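Local coordinates for prolyl-ACP dehydrogenase (Oscillatoria sp., PDB 4IRN), which oxidises a prolyl group carried on an acyl carrier protein, using bound FAD, in the biosynthesis of the cyanotoxin anatoxin-a, at residues 63-67 and 388-392; 276-281 and 348-354; 288-292 and 328-333; 294-299 and 322-326. All coordinates share one frame; numbering follows the deposited sequence.

Contact 1 of 4, residues 63-67 and 388-392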
loop_
_atom_site.group_PDB
_atom_site.type_symbol
_atom_site.label_atom_id
_atom_site.label_comp_id
_atom_site.label_asym_id
_atom_site.label_seq_id
_atom_site.Cartn_x
_atom_site.Cartn_y
_atom_site.Cartn_z
ATOM N N LEU A 63 33.099 5.980 7.812
ATOM C CA LEU A 63 31.669 6.149 8.054
ATOM C C LEU A 63 31.028 5.280 9.113
ATOM O O LEU A 63 30.127 5.750 9.791
ATOM C CB LEU A 63 30.836 6.148 6.776
ATOM C CG LEU A 63 30.245 7.483 6.355
ATOM C CD1 LEU A 63 29.288 7.274 5.224
ATOM C CD2 LEU A 63 29.494 8.197 7.480
ATOM N N ILE A 64 31.482 4.017 9.274
ATOM C CA ILE A 64 30.948 3.137 10.311
ATOM C C ILE A 64 31.290 3.748 11.688
ATOM O O ILE A 64 30.407 3.844 12.544
ATOM C CB ILE A 64 31.419 1.659 10.138
ATOM C CG1 ILE A 64 30.869 1.041 8.816
ATOM C CG2 ILE A 64 31.039 0.803 11.372
ATOM C CD1 ILE A 64 31.580 -0.183 8.305
ATOM N N LYS A 65 32.538 4.247 11.846
ATOM C CA LYS A 65 33.033 4.890 13.063
ATOM C C LYS A 65 32.367 6.254 13.332
ATOM O O LYS A 65 31.917 6.483 14.457
ATOM C CB LYS A 65 34.561 5.030 13.015
ATOM C CG LYS A 65 35.178 5.599 14.279
ATOM C CD LYS A 65 36.575 6.103 14.035
ATOM C CE LYS A 65 37.273 6.439 15.316
ATOM N NZ LYS A 65 37.786 5.219 16.003
ATOM N N ASN A 66 32.339 7.158 12.324
ATOM C CA ASN A 66 31.736 8.501 12.437
ATOM C C ASN A 66 30.245 8.440 12.812
ATOM O O ASN A 66 29.775 9.243 13.625
ATOM C CB ASN A 66 31.909 9.305 11.143
ATOM C CG ASN A 66 33.273 9.932 10.941
ATOM O OD1 ASN A 66 34.297 9.458 11.444
ATOM N ND2 ASN A 66 33.313 11.000 10.153
ATOM N N ASP A 67 29.518 7.469 12.228
ATOM C CA ASP A 67 28.107 7.277 12.520
ATOM C C ASP A 67 27.922 6.779 13.965
ATOM O O ASP A 67 27.101 7.335 14.697
ATOM C CB ASP A 67 27.474 6.307 11.513
ATOM C CG ASP A 67 26.023 5.991 11.805
ATOM O OD1 ASP A 67 25.150 6.798 11.416
ATOM O OD2 ASP A 67 25.762 4.952 12.446
ATOM N N ARG A 388 22.464 1.917 7.871
ATOM C CA ARG A 388 22.697 3.335 8.146
ATOM C C ARG A 388 21.886 4.190 7.153
ATOM O O ARG A 388 21.264 5.174 7.567
ATOM C CB ARG A 388 24.189 3.662 8.048
ATOM C CG ARG A 388 24.521 5.143 8.250
ATOM C CD ARG A 388 26.008 5.449 8.207
ATOM N NE ARG A 388 26.610 5.184 6.895
ATOM C CZ ARG A 388 27.505 4.231 6.661
ATOM N NH1 ARG A 388 27.920 3.446 7.646
ATOM N NH2 ARG A 388 28.003 4.066 5.445
ATOM N N GLU A 389 21.874 3.789 5.856
ATOM C CA GLU A 389 21.133 4.462 4.793
ATOM C C GLU A 389 19.665 4.643 5.185
ATOM O O GLU A 389 19.151 5.758 5.058
ATOM C CB GLU A 389 21.257 3.704 3.452
ATOM C CG GLU A 389 22.672 3.603 2.891
ATOM C CD GLU A 389 23.367 4.897 2.491
ATOM O OE1 GLU A 389 22.670 5.912 2.258
ATOM O OE2 GLU A 389 24.618 4.897 2.414
ATOM N N LEU A 390 19.011 3.562 5.721
ATOM C CA LEU A 390 17.612 3.600 6.177
ATOM C C LEU A 390 17.439 4.528 7.380
ATOM O O LEU A 390 16.507 5.340 7.386
ATOM C CB LEU A 390 17.063 2.190 6.480
ATOM C CG LEU A 390 15.622 2.106 7.035
ATOM C CD1 LEU A 390 14.583 2.671 6.051
ATOM C CD2 LEU A 390 15.269 0.683 7.420
ATOM N N ARG A 391 18.345 4.416 8.388
ATOM C CA ARG A 391 18.348 5.244 9.599
ATOM C C ARG A 391 18.411 6.735 9.245
ATOM O O ARG A 391 17.691 7.531 9.846
ATOM C CB ARG A 391 19.511 4.868 10.532
ATOM C CG ARG A 391 19.335 3.526 11.252
ATOM C CD ARG A 391 20.294 3.358 12.424
ATOM N NE ARG A 391 21.636 2.954 11.996
ATOM C CZ ARG A 391 22.681 3.775 11.910
ATOM N NH1 ARG A 391 22.557 5.058 12.230
ATOM N NH2 ARG A 391 23.857 3.320 11.506
ATOM N N ASP A 392 19.234 7.094 8.238
ATOM C CA ASP A 392 19.393 8.466 7.751
ATOM C C ASP A 392 18.159 8.938 6.992
ATOM O O ASP A 392 17.743 10.083 7.162
ATOM C CB ASP A 392 20.654 8.608 6.867
ATOM C CG ASP A 392 21.989 8.267 7.518
ATOM O OD1 ASP A 392 22.049 8.205 8.770
ATOM O OD2 ASP A 392 22.975 8.058 6.775
HETATM O O HOH W 1 24.056 8.702 10.427
#
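Asp-67 and Arg-391 meet in a two-pronged salt bridge that spans the gap between helices 63-69 and 386-395, whose segment axes come no nearer than 12.6 Å. The carboxylate and guanidinium approach end-on: NH2 of Arg-391 bonds OD2 of Asp-67 at 2.7 Å, from above the carboxylate plane, while NH1 of Arg-391 reaches OD1 of Asp-67 at 3.2 Å, nearly straight (163°) and on the syn lone pair. The two planes lie 44° apart, so the fork is twisted. A chain as long as arginine's suits this distance.

Arg-388 adds van der Waals contacts. The extended start of its chain carries CD across to brush the carboxylate, 3.6 Å from OD1 of Asp-67; the bend at chi3 (65°) then turns the guanidinium onto aliphatic Leu-63, whose CB lies over one face.

Asp-392, whose OD1 accepts from Met-241 N, brings a second carboxylate within 4.3 Å of Asp-67, OD1 to OD1. Arg-391 is also held by Glu-387 and by the carbonyl of Met-239. Its positive charge, bound to Asp-67, would probably offset part of the repulsion between the two aspartates, while the salt bridge ties the N-terminal to the C-terminal helical domain.

Contact 2 of 4, residues 276-281 and 348-354; sequences MEWERG and MALLEAS
Ala-353 sets its methyl against the backbone of helix 268-282, where the two helices are packed tightly: the segment axes approach to 8.0 Å at 27°, and the CA atoms of Gly-281 and Ala-353 are only 4.1 Å apart. Glycine and alanine, with little or no side chain, permit this. CB of Ala-353 sits 3.3 Å from O of Glu-277, near N of Gly-281. Next to this spot, CB of Arg-280 rests on O of Ala-353, while its chain, extended from CG to NE, carries NH1 to OG of Ser-354 at 3.1 Å in a rather bent bond (137°). That hydroxyl in turn donates to O of Leu-350, which the backbone N of Ser-354 reaches from the opposite face. NE of Arg-280 is held separately by the carbonyl of Ser-400.

Glu-277 lies along the start of helix 350-375, its CG packed 3.9 Å from CB of Leu-350. N of Ala-349, the N-cap residue, donates to OE2 of Glu-277 at 3.0 Å, meeting the carboxylate from above its plane. The same oxygen forms a salt bridge with Lys-343, so one acidic side chain joins three helical elements. The looser side is at exposed Met-348, which crosses Glu-277 at about a right angle, and at partly exposed Leu-350, whose CD1 lies 4.1 Å from CB of Met-276.

This close, nearly parallel helix pair lies in the C-terminal helical domain of the acyl-CoA dehydrogenase fold; the side chain of Met-276, about 6 Å from a bound FAD, places it beside the flavin pocket.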
loop_
_atom_site.group_PDB
_atom_site.type_symbol
_atom_site.label_atom_id
_atom_site.label_comp_id
_atom_site.label_asym_id
_atom_site.label_seq_id
_atom_site.Cartn_x
_atom_site.Cartn_y
_atom_site.Cartn_z
ATOM N N MET A 276 11.116 27.726 3.181
ATOM C CA MET A 276 10.509 26.399 2.998
ATOM C C MET A 276 10.406 25.986 1.537
ATOM O O MET A 276 10.416 24.802 1.235
ATOM C CB MET A 276 9.147 26.296 3.692
ATOM C CG MET A 276 9.229 26.104 5.190
ATOM S SD MET A 276 10.448 24.881 5.711
ATOM C CE MET A 276 9.582 24.093 7.088
ATOM N N GLU A 277 10.287 26.955 0.621
ATOM C CA GLU A 277 10.262 26.673 -0.818
ATOM C C GLU A 277 11.615 26.039 -1.232
ATOM O O GLU A 277 11.631 24.956 -1.813
ATOM C CB GLU A 277 10.044 27.965 -1.609
ATOM C CG GLU A 277 8.681 28.086 -2.237
ATOM C CD GLU A 277 8.437 29.470 -2.788
ATOM O OE1 GLU A 277 7.924 30.329 -2.035
ATOM O OE2 GLU A 277 8.773 29.701 -3.971
ATOM N N TRP A 278 12.743 26.693 -0.868
ATOM C CA TRP A 278 14.091 26.229 -1.192
ATOM C C TRP A 278 14.457 24.979 -0.426
ATOM O O TRP A 278 15.079 24.077 -0.998
ATOM C CB TRP A 278 15.132 27.335 -0.947
ATOM C CG TRP A 278 14.991 28.511 -1.875
ATOM C CD1 TRP A 278 14.404 29.707 -1.592
ATOM C CD2 TRP A 278 15.386 28.575 -3.253
ATOM N NE1 TRP A 278 14.409 30.513 -2.707
ATOM C CE2 TRP A 278 15.012 29.845 -3.738
ATOM C CE3 TRP A 278 16.009 27.675 -4.131
ATOM C CZ2 TRP A 278 15.248 30.245 -5.055
ATOM C CZ3 TRP A 278 16.267 28.082 -5.433
ATOM C CH2 TRP A 278 15.888 29.353 -5.881
ATOM N N GLU A 279 14.067 24.916 0.863
ATOM C CA GLU A 279 14.371 23.776 1.728
ATOM C C GLU A 279 13.687 22.503 1.244
ATOM O O GLU A 279 14.378 21.572 0.839
ATOM C CB GLU A 279 14.003 24.080 3.180
ATOM C CG GLU A 279 14.778 23.268 4.205
ATOM C CD GLU A 279 14.366 23.524 5.644
ATOM O OE1 GLU A 279 14.147 24.704 6.006
ATOM O OE2 GLU A 279 14.281 22.542 6.417
ATOM N N ARG A 280 12.346 22.485 1.229
ATOM C CA ARG A 280 11.534 21.334 0.814
ATOM C C ARG A 280 11.893 20.796 -0.562
ATOM O O ARG A 280 11.997 19.583 -0.730
ATOM C CB ARG A 280 10.025 21.644 0.897
ATOM C CG ARG A 280 9.512 21.733 2.318
ATOM C CD ARG A 280 8.129 22.328 2.375
ATOM N NE ARG A 280 7.679 22.481 3.759
ATOM C CZ ARG A 280 6.463 22.880 4.113
ATOM N NH1 ARG A 280 5.557 23.173 3.190
ATOM N NH2 ARG A 280 6.137 22.973 5.394
ATOM N N GLY A 281 12.115 21.697 -1.511
ATOM C CA GLY A 281 12.430 21.328 -2.881
ATOM C C GLY A 281 13.852 20.878 -3.154
ATOM O O GLY A 281 14.071 20.138 -4.115
ATOM N N MET A 348 6.764 31.122 -7.840
ATOM C CA MET A 348 6.440 30.690 -6.485
ATOM C C MET A 348 6.093 29.195 -6.568
ATOM O O MET A 348 5.092 28.821 -7.205
ATOM C CB MET A 348 5.252 31.498 -5.938
ATOM C CG MET A 348 5.086 31.413 -4.417
ATOM S SD MET A 348 4.392 29.875 -3.733
ATOM C CE MET A 348 2.714 30.007 -4.262
ATOM N N ALA A 349 6.965 28.341 -5.950
ATOM C CA ALA A 349 6.784 26.899 -6.032
ATOM C C ALA A 349 6.653 26.173 -4.679
ATOM O O ALA A 349 7.232 25.095 -4.515
ATOM C CB ALA A 349 7.898 26.287 -6.876
ATOM N N LEU A 350 5.849 26.716 -3.736
ATOM C CA LEU A 350 5.642 26.080 -2.427
ATOM C C LEU A 350 4.856 24.768 -2.538
ATOM O O LEU A 350 5.171 23.815 -1.831
ATOM C CB LEU A 350 4.996 27.042 -1.420
ATOM C CG LEU A 350 4.946 26.595 0.053
ATOM C CD1 LEU A 350 6.289 26.763 0.744
ATOM C CD2 LEU A 350 3.917 27.380 0.799
ATOM N N LEU A 351 3.863 24.710 -3.437
ATOM C CA LEU A 351 3.083 23.493 -3.685
ATOM C C LEU A 351 3.984 22.404 -4.274
ATOM O O LEU A 351 3.934 21.271 -3.817
ATOM C CB LEU A 351 1.904 23.795 -4.642
ATOM C CG LEU A 351 1.139 22.601 -5.256
ATOM C CD1 LEU A 351 0.386 21.799 -4.197
ATOM C CD2 LEU A 351 0.201 23.069 -6.341
ATOM N N GLU A 352 4.812 22.758 -5.271
ATOM C CA GLU A 352 5.712 21.832 -5.948
ATOM C C GLU A 352 6.835 21.340 -5.043
ATOM O O GLU A 352 7.227 20.180 -5.152
ATOM C CB GLU A 352 6.243 22.431 -7.253
ATOM C CG GLU A 352 5.187 22.521 -8.349
ATOM C CD GLU A 352 4.156 23.637 -8.257
ATOM O OE1 GLU A 352 4.345 24.579 -7.451
ATOM O OE2 GLU A 352 3.158 23.576 -9.011
ATOM N N ALA A 353 7.333 22.204 -4.141
ATOM C CA ALA A 353 8.386 21.869 -3.178
ATOM C C ALA A 353 7.843 20.913 -2.121
ATOM O O ALA A 353 8.562 20.005 -1.698
ATOM C CB ALA A 353 8.914 23.130 -2.517
ATOM N N SER A 354 6.569 21.108 -1.713
ATOM C CA SER A 354 5.886 20.279 -0.723
ATOM C C SER A 354 5.617 18.891 -1.275
ATOM O O SER A 354 5.812 17.911 -0.562
ATOM C CB SER A 354 4.593 20.938 -0.266
ATOM O OG SER A 354 4.857 22.196 0.336
#

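Contact 3 of 4, residues 288-292 and 328-333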
loop_
_atom_site.group_PDB
_atom_site.type_symbol
_atom_site.label_atom_id
_atom_site.label_comp_id
_atom_site.label_asym_id
_atom_site.label_seq_id
_atom_site.Cartn_x
_atom_site.Cartn_y
_atom_site.Cartn_z
ATOM N N VAL A 288 18.110 11.697 -3.984
ATOM C CA VAL A 288 17.796 11.114 -5.295
ATOM C C VAL A 288 19.054 10.387 -5.814
ATOM O O VAL A 288 18.939 9.295 -6.382
ATOM C CB VAL A 288 17.246 12.176 -6.300
ATOM C CG1 VAL A 288 16.827 11.535 -7.622
ATOM C CG2 VAL A 288 16.069 12.948 -5.697
ATOM N N GLY A 289 20.229 10.981 -5.563
ATOM C CA GLY A 289 21.532 10.426 -5.926
ATOM C C GLY A 289 21.854 9.171 -5.144
ATOM O O GLY A 289 22.344 8.192 -5.716
ATOM N N THR A 290 21.535 9.186 -3.828
ATOM C CA THR A 290 21.693 8.065 -2.894
ATOM C C THR A 290 20.808 6.896 -3.356
ATOM O O THR A 290 21.252 5.746 -3.338
ATOM C CB THR A 290 21.342 8.523 -1.468
ATOM O OG1 THR A 290 22.127 9.671 -1.132
ATOM C CG2 THR A 290 21.524 7.428 -0.424
ATOM N N MET A 291 19.571 7.209 -3.798
ATOM C CA MET A 291 18.603 6.248 -4.308
ATOM C C MET A 291 19.138 5.563 -5.565
ATOM O O MET A 291 18.938 4.354 -5.725
ATOM C CB MET A 291 17.265 6.939 -4.604
ATOM C CG MET A 291 16.485 7.353 -3.353
ATOM S SD MET A 291 15.030 8.374 -3.704
ATOM C CE MET A 291 13.957 7.157 -4.391
ATOM N N GLU A 292 19.846 6.326 -6.438
ATOM C CA GLU A 292 20.471 5.806 -7.656
ATOM C C GLU A 292 21.610 4.844 -7.289
ATOM O O GLU A 292 21.737 3.803 -7.931
ATOM C CB GLU A 292 20.987 6.949 -8.548
ATOM C CG GLU A 292 21.280 6.538 -9.984
ATOM C CD GLU A 292 21.727 7.654 -10.911
ATOM O OE1 GLU A 292 20.960 8.629 -11.088
ATOM O OE2 GLU A 292 22.835 7.538 -11.485
ATOM N N ARG A 328 10.304 4.636 -8.483
ATOM C CA ARG A 328 10.483 5.669 -7.466
ATOM C C ARG A 328 11.596 6.657 -7.805
ATOM O O ARG A 328 11.405 7.860 -7.623
ATOM C CB ARG A 328 10.717 5.049 -6.085
ATOM C CG ARG A 328 9.430 4.598 -5.459
ATOM C CD ARG A 328 9.588 4.322 -4.001
ATOM N NE ARG A 328 8.943 3.057 -3.713
ATOM C CZ ARG A 328 9.587 1.912 -3.550
ATOM N NH1 ARG A 328 10.912 1.874 -3.604
ATOM N NH2 ARG A 328 8.917 0.792 -3.339
ATOM N N LEU A 329 12.733 6.156 -8.320
ATOM C CA LEU A 329 13.886 6.964 -8.707
ATOM C C LEU A 329 13.539 7.958 -9.814
ATOM O O LEU A 329 13.909 9.130 -9.715
ATOM C CB LEU A 329 15.080 6.069 -9.108
ATOM C CG LEU A 329 16.352 6.775 -9.626
ATOM C CD1 LEU A 329 17.084 7.511 -8.503
ATOM C CD2 LEU A 329 17.280 5.801 -10.282
ATOM N N GLU A 330 12.808 7.493 -10.842
ATOM C CA GLU A 330 12.383 8.315 -11.980
ATOM C C GLU A 330 11.339 9.352 -11.592
ATOM O O GLU A 330 11.358 10.451 -12.140
ATOM C CB GLU A 330 11.936 7.456 -13.176
ATOM C CG GLU A 330 13.050 6.587 -13.755
ATOM C CD GLU A 330 14.313 7.285 -14.239
ATOM O OE1 GLU A 330 14.202 8.324 -14.929
ATOM O OE2 GLU A 330 15.417 6.776 -13.942
ATOM N N ASN A 331 10.465 9.021 -10.629
ATOM C CA ASN A 331 9.448 9.930 -10.091
ATOM C C ASN A 331 10.094 11.023 -9.239
ATOM O O ASN A 331 9.673 12.175 -9.303
ATOM C CB ASN A 331 8.438 9.180 -9.239
ATOM C CG ASN A 331 7.364 8.445 -10.005
ATOM O OD1 ASN A 331 6.742 8.995 -10.921
ATOM N ND2 ASN A 331 7.082 7.199 -9.592
ATOM N N ALA A 332 11.102 10.645 -8.421
ATOM C CA ALA A 332 11.868 11.551 -7.560
ATOM C C ALA A 332 12.588 12.596 -8.425
ATOM O O ALA A 332 12.562 13.785 -8.100
ATOM C CB ALA A 332 12.876 10.770 -6.727
ATOM N N LYS A 333 13.186 12.152 -9.544
ATOM C CA LYS A 333 13.881 13.008 -10.512
ATOM C C LYS A 333 12.892 14.026 -11.109
ATOM O O LYS A 333 13.191 15.217 -11.158
ATOM C CB LYS A 333 14.534 12.167 -11.630
ATOM C CG LYS A 333 15.864 11.537 -11.246
ATOM C CD LYS A 333 16.395 10.640 -12.357
ATOM C CE LYS A 333 17.698 9.959 -11.995
ATOM N NZ LYS A 333 18.199 9.083 -13.092
#
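Leu-329 drives its CD1 branch into the surface of helix 285-304, where it lies 3.3 Å from O of Val-288 and 3.6 Å from N of Glu-292. Its CG is anti to the backbone N (chi1 176°), which carries the branched end nearer to the opposite helix than its CB direction alone would suggest. The segments run antiparallel at 158°, with axes 9.9 Å apart, and by nearest CA atoms Val-288 pairs with Ala-332 and Met-291 with Leu-329.

Beside Leu-329, Val-288 rests both methyls on CB of Ala-332, CG2 at 4.0 Å from it, and CG1 also meets CG of Lys-333 at 3.7 Å, the lysine chain crossing it at a slant. The small alanine suits this place. A turn further along, Met-291 touches CD1 of Leu-329 with its CB, then bends at chi3 to bring CE toward CB and the carbonyl of Arg-328. A flexible thioether suits such a curved path.

Over the outer edge Glu-292 and Lys-333, both extended beyond CG, cross at about a right angle. NZ of Lys-333 makes a weak hydrogen bond within a salt bridge to OE1 of Glu-292 at 3.4 Å and, on its own helix, a long ion pair with Glu-330. Gln-109, on helix 101-114, is the stronger partner of that Glu-292 oxygen.

The weak, long ion pairs at this partly exposed border probably contribute little beside the buried apolar contacts.

Contact 4 of 4, residues 294-299 and 322-326; sequences LLEQSI and LVEMK
Leu-295 and Met-325 run alongside each other, pointing opposite ways, at the nearest CA pair of this antiparallel crossing, where the segment axes are 10.2 Å apart at 161°. The contact is mainly apolar. CD1 of Leu-295 touches CB of Met-325 at 3.8 Å and CD2 of Leu-322 at 3.9 Å, while its other branch, CD2, lies beside CD of Lys-326. Leucine is apt here because its two methyl branches let one residue meet Leu-322 and Met-325 with CD1 and Lys-326 with CD2. Leu-322 answers with its own CD2, resting against both CB of Ser-298, at 3.4 Å, and CG1 of Ile-299, at 4.0 Å. CE of Met-325 lies close to CB of Leu-294.

The bend of Met-325 at chi3 (91°) also brings its CE to the backbone O of Leu-294 at 3.7 Å.

The hydroxyl at the interface is turned inward on its own helix. OG of Ser-298 donates to O of Leu-294 at 2.7 Å, entering from the face opposite to the backbone N of Ser-298; a small hydroxyl can thus sit in the apolar interface with its proton engaged. Lys-326 likewise keeps its aliphatic part on Leu-295 and sends its amine to Glu-330.

Around this pair, helix 350-375 packs against Ser-298, Leu-322 and Met-325, and helix 386-395 against Leu-294, while Leu-416 of the third subunit covers Ile-299 and Leu-322.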
loop_
_atom_site.group_PDB
_atom_site.type_symbol
_atom_site.label_atom_id
_atom_site.label_comp_id
_atom_site.label_asym_id
_atom_site.label_seq_id
_atom_site.Cartn_x
_atom_site.Cartn_y
_atom_site.Cartn_z
ATOM N N LEU A 294 21.977 3.032 -4.379
ATOM C CA LEU A 294 21.372 1.824 -3.800
ATOM C C LEU A 294 20.698 0.935 -4.821
ATOM O O LEU A 294 20.667 -0.266 -4.630
ATOM C CB LEU A 294 20.391 2.149 -2.662
ATOM C CG LEU A 294 20.867 3.055 -1.508
ATOM C CD1 LEU A 294 19.716 3.346 -0.576
ATOM C CD2 LEU A 294 22.055 2.458 -0.757
ATOM N N LEU A 295 20.150 1.512 -5.900
ATOM C CA LEU A 295 19.525 0.735 -6.974
ATOM C C LEU A 295 20.584 -0.086 -7.705
ATOM O O LEU A 295 20.400 -1.298 -7.858
ATOM C CB LEU A 295 18.722 1.631 -7.961
ATOM C CG LEU A 295 18.123 0.977 -9.236
ATOM C CD1 LEU A 295 17.212 -0.218 -8.911
ATOM C CD2 LEU A 295 17.367 1.996 -10.044
ATOM N N GLU A 296 21.695 0.566 -8.127
ATOM C CA GLU A 296 22.789 -0.096 -8.843
ATOM C C GLU A 296 23.485 -1.147 -7.957
ATOM O O GLU A 296 23.882 -2.211 -8.446
ATOM C CB GLU A 296 23.815 0.908 -9.404
ATOM C CG GLU A 296 23.298 2.007 -10.324
ATOM C CD GLU A 296 24.332 3.010 -10.816
ATOM O OE1 GLU A 296 25.487 2.984 -10.335
ATOM O OE2 GLU A 296 23.959 3.880 -11.634
ATOM N N GLN A 297 23.615 -0.847 -6.658
ATOM C CA GLN A 297 24.216 -1.745 -5.669
ATOM C C GLN A 297 23.354 -2.980 -5.477
ATOM O O GLN A 297 23.886 -4.090 -5.362
ATOM C CB GLN A 297 24.405 -1.033 -4.334
ATOM C CG GLN A 297 25.771 -0.377 -4.235
ATOM C CD GLN A 297 26.019 0.355 -2.944
ATOM O OE1 GLN A 297 25.290 0.215 -1.954
ATOM N NE2 GLN A 297 27.057 1.177 -2.943
ATOM N N SER A 298 22.016 -2.789 -5.465
ATOM C CA SER A 298 21.046 -3.870 -5.296
ATOM C C SER A 298 20.921 -4.734 -6.551
ATOM O O SER A 298 20.790 -5.958 -6.411
ATOM C CB SER A 298 19.695 -3.332 -4.846
ATOM O OG SER A 298 19.795 -2.651 -3.605
ATOM N N ILE A 299 20.991 -4.114 -7.774
ATOM C CA ILE A 299 20.977 -4.848 -9.060
ATOM C C ILE A 299 22.197 -5.785 -9.071
ATOM O O ILE A 299 22.037 -6.981 -9.300
ATOM C CB ILE A 299 20.918 -3.939 -10.333
ATOM C CG1 ILE A 299 19.597 -3.165 -10.409
ATOM C CG2 ILE A 299 21.098 -4.778 -11.610
ATOM C CD1 ILE A 299 19.583 -1.966 -11.340
ATOM N N LEU A 322 13.327 -4.153 -7.286
ATOM C CA LEU A 322 14.191 -3.333 -8.121
ATOM C C LEU A 322 13.409 -2.539 -9.169
ATOM O O LEU A 322 13.778 -1.420 -9.473
ATOM C CB LEU A 322 15.329 -4.158 -8.733
ATOM C CG LEU A 322 16.244 -4.747 -7.679
ATOM C CD1 LEU A 322 16.878 -5.996 -8.154
ATOM C CD2 LEU A 322 17.244 -3.732 -7.210
ATOM N N VAL A 323 12.285 -3.076 -9.652
ATOM C CA VAL A 323 11.349 -2.413 -10.574
ATOM C C VAL A 323 10.690 -1.247 -9.804
ATOM O O VAL A 323 10.616 -0.135 -10.335
ATOM C CB VAL A 323 10.319 -3.409 -11.180
ATOM C CG1 VAL A 323 9.291 -2.684 -12.046
ATOM C CG2 VAL A 323 11.015 -4.500 -11.996
ATOM N N GLU A 324 10.303 -1.480 -8.525
ATOM C CA GLU A 324 9.715 -0.444 -7.659
ATOM C C GLU A 324 10.737 0.653 -7.331
ATOM O O GLU A 324 10.393 1.836 -7.329
ATOM C CB GLU A 324 9.124 -1.044 -6.370
ATOM C CG GLU A 324 7.841 -1.839 -6.576
ATOM C CD GLU A 324 6.613 -1.079 -7.046
ATOM O OE1 GLU A 324 6.490 0.129 -6.738
ATOM O OE2 GLU A 324 5.746 -1.710 -7.693
ATOM N N MET A 325 12.005 0.255 -7.108
ATOM C CA MET A 325 13.118 1.177 -6.853
ATOM C C MET A 325 13.351 2.071 -8.074
ATOM O O MET A 325 13.586 3.269 -7.910
ATOM C CB MET A 325 14.407 0.419 -6.480
ATOM C CG MET A 325 14.469 0.006 -5.023
ATOM S SD MET A 325 15.920 -1.004 -4.636
ATOM C CE MET A 325 17.039 0.235 -4.176
ATOM N N LYS A 326 13.241 1.490 -9.289
ATOM C CA LYS A 326 13.382 2.192 -10.569
ATOM C C LYS A 326 12.265 3.228 -10.772
ATOM O O LYS A 326 12.564 4.385 -11.077
ATOM C CB LYS A 326 13.482 1.199 -11.753
ATOM C CG LYS A 326 13.662 1.849 -13.135
ATOM C CD LYS A 326 14.969 2.633 -13.292
ATOM C CE LYS A 326 15.040 3.308 -14.636
ATOM N NZ LYS A 326 16.271 4.125 -14.774
#

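Overall arrangement
From the N terminus, contact 1 opens first, at helix 63-69, and closes only at helix 386-395; its loop of 320 residues takes in the beta sheets of the middle domain and most of the C-terminal helices, and encloses every other contact. Within it, contact 2 joins helix 268-282 to the start of helix 350-375. Contact 3 nests inside that loop and contact 4 inside contact 3, both zipping helix 285-304 to helix 316-344, with centres 10 Å apart and Leu-295 touching Leu-329 between them. None of the loops cross. Glu-389, on helix 386-395, packs on Thr-290 and Leu-294, linking contact 1 to the pair, whereas contact 2 lies across the chain's centre from contact 1.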